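PDB 2OCA: ATP-dependent DNA helicase uvsW, which couples ATP hydrolysis to 3'-5' translocation and duplex DNA unwinding, and drives Holliday junction branch migration in the recombination-dependent DNA repair of phage T4. Local coordinates for residues H419-H424 / W452-D457. The protein carries 1 engineered substitution. Residues are numbered along the deposited sequence; the frame is centred on the assembly and turned at random.
Unlike the reference sequence in segment 452-457: Asp457 (reference Ser).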
loop_
_atom_site.group_PDB
_atom_site.type_symbol
_atom_site.label_atom_id
_atom_site.label_comp_id
_atom_site.label_asym_id
_atom_site.label_seq_id
_atom_site.Cartn_x
_atom_site.Cartn_y
_atom_site.Cartn_z
ATOM N N HIS A 419 18.594 -1.266 5.304
ATOM C CA HIS A 419 18.166 -0.321 6.324
ATOM C C HIS A 419 19.247 0.603 6.858
ATOM O O HIS A 419 20.417 0.239 6.946
ATOM C CB HIS A 419 17.565 -1.085 7.491
ATOM C CG HIS A 419 16.473 -2.023 7.091
ATOM N ND1 HIS A 419 15.163 -1.623 6.944
ATOM C CD2 HIS A 419 16.500 -3.342 6.792
ATOM C CE1 HIS A 419 14.429 -2.654 6.575
ATOM N NE2 HIS A 419 15.216 -3.711 6.475
ATOM N N VAL A 420 18.833 1.813 7.211
ATOM C CA VAL A 420 19.720 2.811 7.791
ATOM C C VAL A 420 18.952 3.368 8.987
ATOM O O VAL A 420 17.894 3.976 8.833
ATOM C CB VAL A 420 20.041 3.947 6.791
ATOM C CG1 VAL A 420 20.925 4.989 7.448
ATOM C CG2 VAL A 420 20.741 3.377 5.575
ATOM N N VAL A 421 19.477 3.127 10.181
ATOM C CA VAL A 421 18.847 3.588 11.414
ATOM C C VAL A 421 19.575 4.792 11.983
ATOM O O VAL A 421 20.694 4.664 12.468
ATOM C CB VAL A 421 18.854 2.478 12.483
ATOM C CG1 VAL A 421 18.100 2.933 13.715
ATOM C CG2 VAL A 421 18.263 1.205 11.907
ATOM N N LEU A 422 18.948 5.960 11.924
ATOM C CA LEU A 422 19.563 7.169 12.460
ATOM C C LEU A 422 19.431 7.133 13.979
ATOM O O LEU A 422 18.397 7.505 14.525
ATOM C CB LEU A 422 18.861 8.409 11.912
ATOM C CG LEU A 422 18.695 8.489 10.396
ATOM C CD1 LEU A 422 18.062 9.822 10.013
ATOM C CD2 LEU A 422 20.057 8.325 9.730
ATOM N N ALA A 423 20.479 6.684 14.661
ATOM C CA ALA A 423 20.448 6.588 16.116
ATOM C C ALA A 423 20.696 7.945 16.752
ATOM O O ALA A 423 20.426 8.141 17.938
ATOM C CB ALA A 423 21.478 5.589 16.595
ATOM N N HIS A 424 21.222 8.876 15.966
ATOM C CA HIS A 424 21.473 10.213 16.465
ATOM C C HIS A 424 20.656 11.159 15.598
ATOM O O HIS A 424 21.113 11.628 14.552
ATOM C CB HIS A 424 22.954 10.576 16.367
ATOM C CG HIS A 424 23.322 11.804 17.142
ATOM N ND1 HIS A 424 23.680 11.767 18.472
ATOM C CD2 HIS A 424 23.353 13.109 16.780
ATOM C CE1 HIS A 424 23.918 12.996 18.897
ATOM N NE2 HIS A 424 23.725 13.828 17.890
ATOM N N TRP A 452 15.206 4.672 8.916
ATOM C CA TRP A 452 14.438 4.806 10.141
ATOM C C TRP A 452 14.805 6.079 10.874
ATOM O O TRP A 452 15.849 6.158 11.511
ATOM C CB TRP A 452 14.685 3.609 11.038
ATOM C CG TRP A 452 14.329 2.350 10.356
ATOM C CD1 TRP A 452 15.044 1.712 9.381
ATOM C CD2 TRP A 452 13.156 1.568 10.573
ATOM N NE1 TRP A 452 14.389 0.578 8.982
ATOM C CE2 TRP A 452 13.224 0.462 9.698
ATOM C CE3 TRP A 452 12.046 1.697 11.422
ATOM C CZ2 TRP A 452 12.231 -0.516 9.648
ATOM C CZ3 TRP A 452 11.060 0.733 11.374
ATOM C CH2 TRP A 452 11.158 -0.365 10.490
ATOM N N ASP A 453 13.940 7.081 10.765
ATOM C CA ASP A 453 14.162 8.353 11.426
ATOM C C ASP A 453 13.528 8.315 12.821
ATOM O O ASP A 453 12.309 8.382 12.958
ATOM C CB ASP A 453 13.562 9.485 10.582
ATOM C CG ASP A 453 13.656 10.837 11.266
ATOM O OD1 ASP A 453 14.469 10.961 12.213
ATOM O OD2 ASP A 453 12.923 11.772 10.856
ATOM N N LEU A 454 14.360 8.199 13.849
ATOM C CA LEU A 454 13.861 8.136 15.214
ATOM C C LEU A 454 13.631 9.518 15.820
ATOM O O LEU A 454 14.521 10.368 15.863
ATOM C CB LEU A 454 14.820 7.328 16.090
ATOM C CG LEU A 454 15.285 5.979 15.513
ATOM C CD1 LEU A 454 16.215 5.301 16.509
ATOM C CD2 LEU A 454 14.093 5.066 15.205
ATOM N N ILE A 455 12.405 9.740 16.269
ATOM C CA ILE A 455 12.033 10.991 16.886
ATOM C C ILE A 455 11.794 10.661 18.340
ATOM O O ILE A 455 10.993 9.789 18.658
ATOM C CB ILE A 455 10.743 11.543 16.287
ATOM C CG1 ILE A 455 10.919 11.740 14.782
ATOM C CG2 ILE A 455 10.377 12.855 16.961
ATOM C CD1 ILE A 455 9.675 12.269 14.087
ATOM N N ASP A 456 12.506 11.340 19.224
ATOM C CA ASP A 456 12.350 11.097 20.650
ATOM C C ASP A 456 11.245 11.995 21.168
ATOM O O ASP A 456 11.444 13.194 21.348
ATOM C CB ASP A 456 13.672 11.372 21.367
ATOM C CG ASP A 456 14.755 10.375 20.973
ATOM O OD1 ASP A 456 14.670 9.206 21.401
ATOM O OD2 ASP A 456 15.680 10.746 20.222
ATOM N N ASP A 457 10.073 11.399 21.389
ATOM C CA ASP A 457 8.900 12.129 21.866
ATOM C C ASP A 457 8.818 12.171 23.380
ATOM O O ASP A 457 8.332 11.231 24.008
ATOM C CB ASP A 457 7.621 11.487 21.323
ATOM C CG ASP A 457 6.364 12.226 21.755
ATOM O OD1 ASP A 457 6.454 13.091 22.657
ATOM O OD2 ASP A 457 5.280 11.933 21.196
#
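Val420 O accepts a hydrogen bond from the backbone N of Trp452 at 2.8 Å. Trp452 O in turn receives Leu422 N at 3.1 Å, so both backbone polar groups of the tryptophan are spent on the neighbouring strand. A third bond runs between side chains: the indole NE1 of Trp452 donates to His419 ND1 at 3.1 Å, with an N-H...N angle of 171°. The acceptor lies in the indole plane, whereas NE1 stands tilted 31° from the imidazole plane. As donor to ND1, the indole N-H would favour an imidazole with its proton on NE2, consistent with the weak hydrogen bond of NE2 to Glu348 OE1. The rings meet at their margins, with planes turned 45° apart and no stacking between them. With CG of Trp452 anti to its own carbonyl carbon, the indole lies back along the strand toward His419, and Trp452 CD1 also passes 3.7 Å from Val420 O.

Strands 417-422 and 450-457 are parallel neighbours within the C-terminal RecA-like domain of the helicase, joined through helix 431-440 as a beta-alpha-beta unit. Val421 and Trp452 are paired in register, their side chains on the same face of the sheet, where helix 330-344 places Leu339 against Val421 and Leu343 against Trp452. The two methyls of Val421 divide the work: CG2 approaches Trp452 CD1 obliquely at 4.1 Å, while CG1 touches Leu454 CD1 at the same distance. CG of Leu454 rests against Leu422 O at 3.6 Å, a van der Waals contact with the carbonyl oxygen. Leu422 and Asp453 project from the opposite face, where the Asp453 carboxylate is claimed by a salt bridge to Arg484 and a hydrogen bond with Tyr488.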